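TetR transcriptional regulator (Chloroflexus aurantiacus, PDB 3QBM) probably binds operator DNA through an N-terminal helix-turn-helix domain and regulates transcription as a dimer. Local coordinates at residues Arg69-Leu74 with Ala86-Phe91; Ile106-Ala110 with Val124-Ile128; Thr164-Val169 with Pro180-Tyr185. Numbering follows the deposited sequence.

Interaction 1 of 3, residues Arg69-Leu74 with Ala86-Phe91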
loop_
_atom_site.group_PDB
_atom_site.type_symbol
_atom_site.label_atom_id
_atom_site.label_comp_id
_atom_site.label_asym_id
_atom_site.label_seq_id
_atom_site.Cartn_x
_atom_site.Cartn_y
_atom_site.Cartn_z
ATOM N N ARG A 69 -4.467 1.899 -19.425
ATOM C CA ARG A 69 -3.842 0.610 -19.209
ATOM C C ARG A 69 -4.911 -0.471 -18.830
ATOM O O ARG A 69 -4.900 -1.608 -19.353
ATOM C CB ARG A 69 -2.802 0.834 -18.114
ATOM C CG ARG A 69 -1.892 -0.282 -17.732
ATOM C CD ARG A 69 -0.650 -0.387 -18.579
ATOM N NE ARG A 69 0.054 -1.598 -18.152
ATOM C CZ ARG A 69 1.211 -1.620 -17.512
ATOM N NH1 ARG A 69 1.873 -0.488 -17.300
ATOM N NH2 ARG A 69 1.743 -2.785 -17.147
ATOM N N PHE A 70 -5.841 -0.133 -17.936
ATOM C CA PHE A 70 -6.959 -1.055 -17.666
ATOM C C PHE A 70 -7.881 -1.204 -18.857
ATOM O O PHE A 70 -8.359 -2.281 -19.159
ATOM C CB PHE A 70 -7.743 -0.641 -16.430
ATOM C CG PHE A 70 -7.066 -1.044 -15.161
ATOM C CD1 PHE A 70 -7.122 -2.364 -14.719
ATOM C CD2 PHE A 70 -6.303 -0.149 -14.448
ATOM C CE1 PHE A 70 -6.488 -2.755 -13.596
ATOM C CE2 PHE A 70 -5.654 -0.547 -13.301
ATOM C CZ PHE A 70 -5.736 -1.844 -12.876
ATOM N N ALA A 71 -8.113 -0.114 -19.553
ATOM C CA ALA A 71 -8.971 -0.137 -20.722
ATOM C C ALA A 71 -8.510 -1.149 -21.782
ATOM O O ALA A 71 -9.324 -1.889 -22.302
ATOM C CB ALA A 71 -9.066 1.275 -21.316
ATOM N N VAL A 72 -7.209 -1.179 -22.077
ATOM C CA VAL A 72 -6.629 -2.056 -23.078
ATOM C C VAL A 72 -6.622 -3.493 -22.505
ATOM O O VAL A 72 -7.023 -4.454 -23.181
ATOM C CB VAL A 72 -5.201 -1.579 -23.479
ATOM C CG1 VAL A 72 -4.502 -2.591 -24.418
ATOM C CG2 VAL A 72 -5.256 -0.184 -24.138
ATOM N N GLY A 73 -6.204 -3.620 -21.247
ATOM C CA GLY A 73 -6.184 -4.914 -20.579
ATOM C C GLY A 73 -7.518 -5.636 -20.514
ATOM O O GLY A 73 -7.555 -6.870 -20.629
ATOM N N LEU A 74 -8.614 -4.887 -20.373
ATOM C CA LEU A 74 -9.930 -5.490 -20.168
ATOM C C LEU A 74 -10.736 -5.655 -21.444
ATOM O O LEU A 74 -11.752 -6.364 -21.458
ATOM C CB LEU A 74 -10.740 -4.713 -19.122
ATOM C CG LEU A 74 -10.557 -5.188 -17.669
ATOM C CD1 LEU A 74 -9.126 -5.316 -17.273
ATOM C CD2 LEU A 74 -11.337 -4.295 -16.715
ATOM N N ALA A 86 -8.570 -10.557 -16.070
ATOM C CA ALA A 86 -7.692 -9.661 -16.835
ATOM C C ALA A 86 -7.402 -8.415 -16.011
ATOM O O ALA A 86 -6.334 -7.817 -16.136
ATOM C CB ALA A 86 -8.321 -9.300 -18.182
ATOM N N PHE A 87 -8.350 -8.015 -15.161
ATOM C CA PHE A 87 -8.094 -6.914 -14.197
ATOM C C PHE A 87 -6.931 -7.271 -13.245
ATOM O O PHE A 87 -6.027 -6.450 -13.013
ATOM C CB PHE A 87 -9.379 -6.607 -13.436
ATOM C CG PHE A 87 -9.302 -5.427 -12.524
ATOM C CD1 PHE A 87 -8.855 -5.576 -11.210
ATOM C CD2 PHE A 87 -9.698 -4.176 -12.958
ATOM C CE1 PHE A 87 -8.798 -4.486 -10.331
ATOM C CE2 PHE A 87 -9.637 -3.068 -12.069
ATOM C CZ PHE A 87 -9.201 -3.238 -10.777
ATOM N N LEU A 88 -6.925 -8.501 -12.737
ATOM C CA LEU A 88 -5.804 -9.011 -11.959
ATOM C C LEU A 88 -4.524 -8.999 -12.801
ATOM O O LEU A 88 -3.456 -8.581 -12.308
ATOM C CB LEU A 88 -6.044 -10.440 -11.441
ATOM C CG LEU A 88 -7.378 -10.811 -10.809
ATOM C CD1 LEU A 88 -7.448 -12.289 -10.438
ATOM C CD2 LEU A 88 -7.645 -9.934 -9.582
ATOM N N ASP A 89 -4.626 -9.413 -14.065
ATOM C CA ASP A 89 -3.472 -9.517 -14.921
ATOM C C ASP A 89 -2.816 -8.150 -15.167
ATOM O O ASP A 89 -1.601 -8.057 -15.268
ATOM C CB ASP A 89 -3.802 -10.173 -16.247
ATOM C CG ASP A 89 -2.571 -10.468 -17.026
ATOM O OD1 ASP A 89 -1.729 -11.223 -16.511
ATOM O OD2 ASP A 89 -2.400 -9.887 -18.101
ATOM N N VAL A 90 -3.623 -7.092 -15.240
ATOM C CA VAL A 90 -3.071 -5.745 -15.367
ATOM C C VAL A 90 -2.130 -5.489 -14.174
ATOM O O VAL A 90 -0.989 -5.063 -14.361
ATOM C CB VAL A 90 -4.197 -4.657 -15.450
ATOM C CG1 VAL A 90 -3.605 -3.248 -15.383
ATOM C CG2 VAL A 90 -5.014 -4.834 -16.742
ATOM N N PHE A 91 -2.612 -5.717 -12.940
ATOM C CA PHE A 91 -1.774 -5.531 -11.759
ATOM C C PHE A 91 -0.525 -6.425 -11.776
ATOM O O PHE A 91 0.579 -5.967 -11.452
ATOM C CB PHE A 91 -2.587 -5.792 -10.496
ATOM C CG PHE A 91 -3.402 -4.621 -10.053
ATOM C CD1 PHE A 91 -2.781 -3.544 -9.456
ATOM C CD2 PHE A 91 -4.768 -4.601 -10.191
ATOM C CE1 PHE A 91 -3.507 -2.480 -9.000
ATOM C CE2 PHE A 91 -5.494 -3.537 -9.700
ATOM C CZ PHE A 91 -4.870 -2.478 -9.141
#
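Arg-69 opens the contact with its aliphatic part: its CG lies 4.2 Å from CG1 of Val-90, while its guanidinium reaches past Val-90 to the residues that follow helix 80-92, NH2 donating to the backbone O of Arg-97 and to OG of Ser-93. One residue on, Phe-70 drives its ring into the core. CG1 of Val-90 sits over one face, 3.6 Å from the ring centroid and 18° off its normal, a CH-pi contact. The ring also forms an offset stack with Phe-87 (centroids 4.7 Å apart, planes at 29°) and turns its edge toward the face of Phe-91 in an offset edge-to-face pair (centroids 5.4 Å apart, planes at 63°). Trp-131 of helix 118-144 meets all three phenylalanines and extends this aromatic cluster. Gly-73 lets the backbones come close: its CA is 6.1 Å from that of Val-90 and 4.0 Å from Val-90 CG2, where a beta carbon would clash, and its O lies 3.5 Å from CB of Ala-86. Val-90 thus becomes a knob in a hole lined by Arg-69, Phe-70, Gly-73 and Leu-74. Leu-74 finishes the segment, its CD1 packing 4.2 Å from CB of Ala-86 and 4.1 Å from CB of Phe-87. The axes of the short segments approach to 9.0 Å at 132°, so the end of helix 51-74, which leads from the DNA-binding domain, lies obliquely across helix 80-92 of the C-terminal domain. With 389 Å² buried and no hydrogen bond or salt bridge between the segments, cohesion rests on apolar and ring packing.

Interaction 2 of 3, residues Ile106-Ala110 with Val124-Ile128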
loop_
_atom_site.group_PDB
_atom_site.type_symbol
_atom_site.label_atom_id
_atom_site.label_comp_id
_atom_site.label_asym_id
_atom_site.label_seq_id
_atom_site.Cartn_x
_atom_site.Cartn_y
_atom_site.Cartn_z
ATOM N N ILE A 106 -1.687 5.222 -7.774
ATOM C CA ILE A 106 -2.868 5.201 -6.921
ATOM C C ILE A 106 -2.440 4.792 -5.500
ATOM O O ILE A 106 -2.740 5.492 -4.507
ATOM C CB ILE A 106 -3.961 4.268 -7.501
ATOM C CG1 ILE A 106 -4.215 4.560 -8.990
ATOM C CG2 ILE A 106 -5.301 4.409 -6.726
ATOM C CD1 ILE A 106 -4.576 5.994 -9.297
ATOM N N LEU A 107 -1.731 3.657 -5.412
ATOM C CA LEU A 107 -1.135 3.184 -4.167
ATOM C C LEU A 107 -0.187 4.233 -3.583
ATOM O O LEU A 107 -0.272 4.581 -2.397
ATOM C CB LEU A 107 -0.387 1.862 -4.392
ATOM C CG LEU A 107 0.478 1.249 -3.288
ATOM C CD1 LEU A 107 -0.362 0.924 -2.050
ATOM C CD2 LEU A 107 1.283 0.009 -3.775
ATOM N N ASN A 108 0.750 4.703 -4.385
ATOM C CA ASN A 108 1.738 5.634 -3.875
ATOM C C ASN A 108 1.095 6.949 -3.352
ATOM O O ASN A 108 1.492 7.470 -2.295
ATOM C CB ASN A 108 2.776 5.945 -4.945
ATOM C CG ASN A 108 3.664 4.759 -5.291
ATOM O OD1 ASN A 108 3.673 3.722 -4.608
ATOM N ND2 ASN A 108 4.405 4.901 -6.392
ATOM N N THR A 109 0.117 7.500 -4.084
ATOM C CA THR A 109 -0.545 8.733 -3.685
ATOM C C THR A 109 -1.462 8.480 -2.496
ATOM O O THR A 109 -1.595 9.361 -1.654
ATOM C CB THR A 109 -1.321 9.384 -4.847
ATOM O OG1 THR A 109 -0.437 9.615 -5.966
ATOM C CG2 THR A 109 -2.010 10.691 -4.406
ATOM N N ALA A 110 -2.025 7.266 -2.374
ATOM C CA ALA A 110 -2.855 6.938 -1.231
ATOM C C ALA A 110 -2.072 7.079 0.055
ATOM O O ALA A 110 -2.572 7.677 0.987
ATOM C CB ALA A 110 -3.400 5.489 -1.318
ATOM N N VAL A 124 -7.783 9.999 -5.352
ATOM C CA VAL A 124 -7.429 8.601 -5.202
ATOM C C VAL A 124 -8.716 7.822 -5.010
ATOM O O VAL A 124 -8.918 6.815 -5.704
ATOM C CB VAL A 124 -6.394 8.358 -4.060
ATOM C CG1 VAL A 124 -6.134 6.834 -3.788
ATOM C CG2 VAL A 124 -5.062 9.021 -4.404
ATOM N N ARG A 125 -9.600 8.294 -4.126
ATOM C CA ARG A 125 -10.872 7.607 -3.875
ATOM C C ARG A 125 -11.699 7.466 -5.143
ATOM O O ARG A 125 -12.291 6.419 -5.386
ATOM C CB ARG A 125 -11.656 8.273 -2.741
ATOM C CG ARG A 125 -13.035 7.706 -2.481
ATOM C CD ARG A 125 -13.595 8.343 -1.210
ATOM N NE ARG A 125 -14.775 7.652 -0.713
ATOM C CZ ARG A 125 -15.340 7.874 0.470
ATOM N NH1 ARG A 125 -14.844 8.775 1.316
ATOM N NH2 ARG A 125 -16.410 7.181 0.816
ATOM N N ALA A 126 -11.723 8.515 -5.959
ATOM C CA ALA A 126 -12.439 8.479 -7.238
ATOM C C ALA A 126 -11.892 7.356 -8.159
ATOM O O ALA A 126 -12.674 6.635 -8.798
ATOM C CB ALA A 126 -12.372 9.847 -7.914
ATOM N N VAL A 127 -10.577 7.168 -8.197
ATOM C CA VAL A 127 -10.009 6.072 -8.997
ATOM C C VAL A 127 -10.414 4.709 -8.458
ATOM O O VAL A 127 -10.851 3.843 -9.244
ATOM C CB VAL A 127 -8.490 6.144 -9.218
ATOM C CG1 VAL A 127 -7.980 4.825 -9.920
ATOM C CG2 VAL A 127 -8.141 7.412 -10.039
ATOM N N ILE A 128 -10.296 4.517 -7.146
ATOM C CA ILE A 128 -10.711 3.268 -6.508
ATOM C C ILE A 128 -12.208 3.030 -6.795
ATOM O O ILE A 128 -12.602 1.925 -7.100
ATOM C CB ILE A 128 -10.420 3.281 -5.012
ATOM C CG1 ILE A 128 -8.880 3.266 -4.782
ATOM C CG2 ILE A 128 -11.103 2.127 -4.284
ATOM C CD1 ILE A 128 -8.494 3.738 -3.424
#
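Ile-106 spreads its side chain over three residues of the facing helix: CG2 lies 3.9 Å from CG1 of Val-124 and 4.2 Å from CG1 of Ile-128, while CD1 reaches CG1 of Val-127 at 3.7 Å. Val-124, whose CA-to-CB bond points toward helix 105-113, answers with both methyls. Its CG1 meets CB of Ala-110 at 3.9 Å and its CG2 meets CG2 of Thr-109 at 3.5 Å. The hydroxyl of Thr-109 is engaged separately, with the backbone O of Pro-105 and with OH of Tyr-25. The two segments run roughly antiparallel (143° between their directions), their axes approaching to 10.2 Å. The backbones are nearest at Ile-106 and Val-124, whose CA atoms are 5.9 Å apart. Phe-59 of helix 51-74 touches Ile-106, Thr-109 and Val-124, closing the apolar layer, and Leu-171 of the second subunit packs on Ile-128. The side chain of Ala-110 stands about 7 Å from a bound magnesium ion, whose site includes Ile-111 and Asp-114. Packing of a short helix against a long antiparallel neighbour, beside the helix that comes from the DNA-binding domain, belongs to the all-helical C-terminal domain of TetR-family regulators.

Interaction 3 of 3, residues Thr164-Val169 with Pro180-Tyr185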
loop_
_atom_site.group_PDB
_atom_site.type_symbol
_atom_site.label_atom_id
_atom_site.label_comp_id
_atom_site.label_asym_id
_atom_site.label_seq_id
_atom_site.Cartn_x
_atom_site.Cartn_y
_atom_site.Cartn_z
ATOM N N THR A 164 -5.850 -6.923 -2.415
ATOM C CA THR A 164 -4.847 -7.964 -2.668
ATOM C C THR A 164 -3.791 -7.557 -3.659
ATOM O O THR A 164 -2.568 -7.751 -3.408
ATOM C CB THR A 164 -5.522 -9.251 -3.141
ATOM O OG1 THR A 164 -6.499 -9.635 -2.150
ATOM C CG2 THR A 164 -4.490 -10.396 -3.308
HETATM N N MSE A 165 -4.248 -7.037 -4.789
HETATM C CA MSE A 165 -3.351 -6.704 -5.889
HETATM C C MSE A 165 -2.476 -5.502 -5.526
HETATM O O MSE A 165 -1.269 -5.531 -5.772
HETATM C CB MSE A 165 -4.105 -6.510 -7.214
HETATM C CG MSE A 165 -4.788 -7.761 -7.759
HETATM SE SE MSE A 165 -3.826 -9.479 -7.648
HETATM C CE MSE A 165 -2.365 -9.121 -8.889
ATOM N N GLU A 166 -3.036 -4.478 -4.885
ATOM C CA GLU A 166 -2.248 -3.322 -4.502
ATOM C C GLU A 166 -1.238 -3.680 -3.419
ATOM O O GLU A 166 -0.101 -3.206 -3.483
ATOM C CB GLU A 166 -3.125 -2.148 -4.034
ATOM C CG GLU A 166 -3.865 -1.449 -5.137
ATOM C CD GLU A 166 -2.991 -0.568 -6.008
ATOM O OE1 GLU A 166 -1.790 -0.862 -6.208
ATOM O OE2 GLU A 166 -3.527 0.432 -6.484
ATOM N N GLY A 167 -1.636 -4.494 -2.425
ATOM C CA GLY A 167 -0.685 -5.011 -1.416
ATOM C C GLY A 167 0.472 -5.821 -2.038
ATOM O O GLY A 167 1.648 -5.706 -1.663
ATOM N N ALA A 168 0.146 -6.589 -3.059
ATOM C CA ALA A 168 1.165 -7.334 -3.777
ATOM C C ALA A 168 2.103 -6.426 -4.580
ATOM O O ALA A 168 3.294 -6.706 -4.657
ATOM C CB ALA A 168 0.518 -8.367 -4.630
ATOM N N VAL A 169 1.577 -5.355 -5.170
ATOM C CA VAL A 169 2.402 -4.316 -5.834
ATOM C C VAL A 169 3.415 -3.743 -4.826
ATOM O O VAL A 169 4.627 -3.667 -5.125
ATOM C CB VAL A 169 1.574 -3.182 -6.425
ATOM C CG1 VAL A 169 2.487 -2.023 -6.869
ATOM C CG2 VAL A 169 0.771 -3.680 -7.619
ATOM N N PRO A 180 5.373 -12.013 -5.135
ATOM C CA PRO A 180 4.106 -11.647 -4.483
ATOM C C PRO A 180 2.939 -11.340 -5.452
ATOM O O PRO A 180 1.782 -11.638 -5.159
ATOM C CB PRO A 180 4.468 -10.374 -3.677
ATOM C CG PRO A 180 5.935 -10.490 -3.423
ATOM C CD PRO A 180 6.490 -11.146 -4.678
ATOM N N LEU A 181 3.242 -10.719 -6.584
ATOM C CA LEU A 181 2.221 -10.443 -7.577
ATOM C C LEU A 181 1.745 -11.734 -8.252
ATOM O O LEU A 181 0.572 -11.880 -8.561
ATOM C CB LEU A 181 2.734 -9.413 -8.613
ATOM C CG LEU A 181 2.605 -7.951 -8.194
ATOM C CD1 LEU A 181 3.474 -7.031 -9.052
ATOM C CD2 LEU A 181 1.151 -7.476 -8.255
ATOM N N GLU A 182 2.668 -12.656 -8.510
ATOM C CA GLU A 182 2.334 -13.925 -9.134
ATOM C C GLU A 182 1.453 -14.735 -8.222
ATOM O O GLU A 182 0.433 -15.246 -8.665
ATOM C CB GLU A 182 3.579 -14.731 -9.502
ATOM C CG GLU A 182 4.141 -14.346 -10.840
ATOM C CD GLU A 182 3.225 -14.728 -11.986
ATOM O OE1 GLU A 182 2.212 -15.440 -11.760
ATOM O OE2 GLU A 182 3.525 -14.300 -13.120
ATOM N N HIS A 183 1.798 -14.782 -6.935
ATOM C CA HIS A 183 0.994 -15.500 -5.947
ATOM C C HIS A 183 -0.401 -14.920 -5.780
ATOM O O HIS A 183 -1.354 -15.653 -5.794
ATOM C CB HIS A 183 1.613 -15.494 -4.557
ATOM C CG HIS A 183 2.851 -16.313 -4.419
ATOM N ND1 HIS A 183 3.093 -17.439 -5.174
ATOM C CD2 HIS A 183 3.884 -16.213 -3.547
ATOM C CE1 HIS A 183 4.240 -17.984 -4.793
ATOM N NE2 HIS A 183 4.743 -17.257 -3.812
ATOM N N ALA A 184 -0.494 -13.589 -5.653
ATOM C CA ALA A 184 -1.767 -12.884 -5.506
ATOM C C ALA A 184 -2.629 -13.152 -6.718
ATOM O O ALA A 184 -3.807 -13.521 -6.593
ATOM C CB ALA A 184 -1.517 -11.395 -5.333
ATOM N N TYR A 185 -2.064 -12.957 -7.913
ATOM C CA TYR A 185 -2.800 -13.256 -9.121
ATOM C C TYR A 185 -3.385 -14.687 -9.095
ATOM O O TYR A 185 -4.583 -14.893 -9.288
ATOM C CB TYR A 185 -1.905 -13.073 -10.343
ATOM C CG TYR A 185 -2.579 -13.517 -11.608
ATOM C CD1 TYR A 185 -3.336 -12.646 -12.350
ATOM C CD2 TYR A 185 -2.461 -14.832 -12.052
ATOM C CE1 TYR A 185 -3.987 -13.064 -13.510
ATOM C CE2 TYR A 185 -3.119 -15.267 -13.171
ATOM C CZ TYR A 185 -3.865 -14.381 -13.919
ATOM O OH TYR A 185 -4.513 -14.796 -15.050
#
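This is an antiparallel helix-helix contact within the TetR-type C-terminal domain, joining helix 154-175 to helix 179-196, the last two helices of the chain and a helical hairpin. The axes of the short segments lie 8.6 Å apart at 166°; the small side chains of Ala-168 and Ala-184 are consistent with this closeness, the CA atoms of Ala-168 and Leu-181 being 5.0 Å apart. Ala-168 CB meets CB of Ala-184 at 3.7 Å and CD2 of Leu-181 at 3.8 Å. Thr-164 adds its CG2, 3.7 Å from CB of Ala-184. On the flank toward helix 80-92, selenomethionine Met-165 sets its CE 3.9 Å from CD2 of Leu-181, and Phe-91 packs against it. In TetR-family dimers such a pair of C-terminal helices commonly builds the subunit interface; consistent with this, Ala-168 also packs on Ala-163 of the second subunit, and OG1 of Thr-164, hydrogen-bonded to the backbone O of Leu-160, also makes a weak hydrogen bond to OG1 of Thr-164 of the second subunit. The ring of Tyr-185 makes a cation-pi contact with Arg-92. The SE atom of Met-165 rests 3.8 Å from CB of Ala-184 and 3.9 Å from the backbone N of Tyr-185.

Overall arrangement
The three contacts follow one another along the chain, and interaction 3 joins the other two, which do not touch each other. Interactions 1 and 3, with centres about 14 Å apart, meet directly: Phe-91 CG lies 3.5 Å from Met-165 CB, and Leu-88 CB lies 3.6 Å from Tyr-185 CD1. Interactions 2 and 3, about 17 Å between centres, join where Leu-107 CD2 approaches Glu-166 O at 3.5 Å. Between interactions 1 and 2 the nearest atoms are about 7 Å apart. Interactions 2 and 3 both reach the second subunit, whereas interaction 1 stays within its own chain. A bound magnesium is about 7 Å from the side chain of Ala-110 in interaction 2, and a bound magnesium is about 9 Å from the side chain of Val-169 in interaction 3.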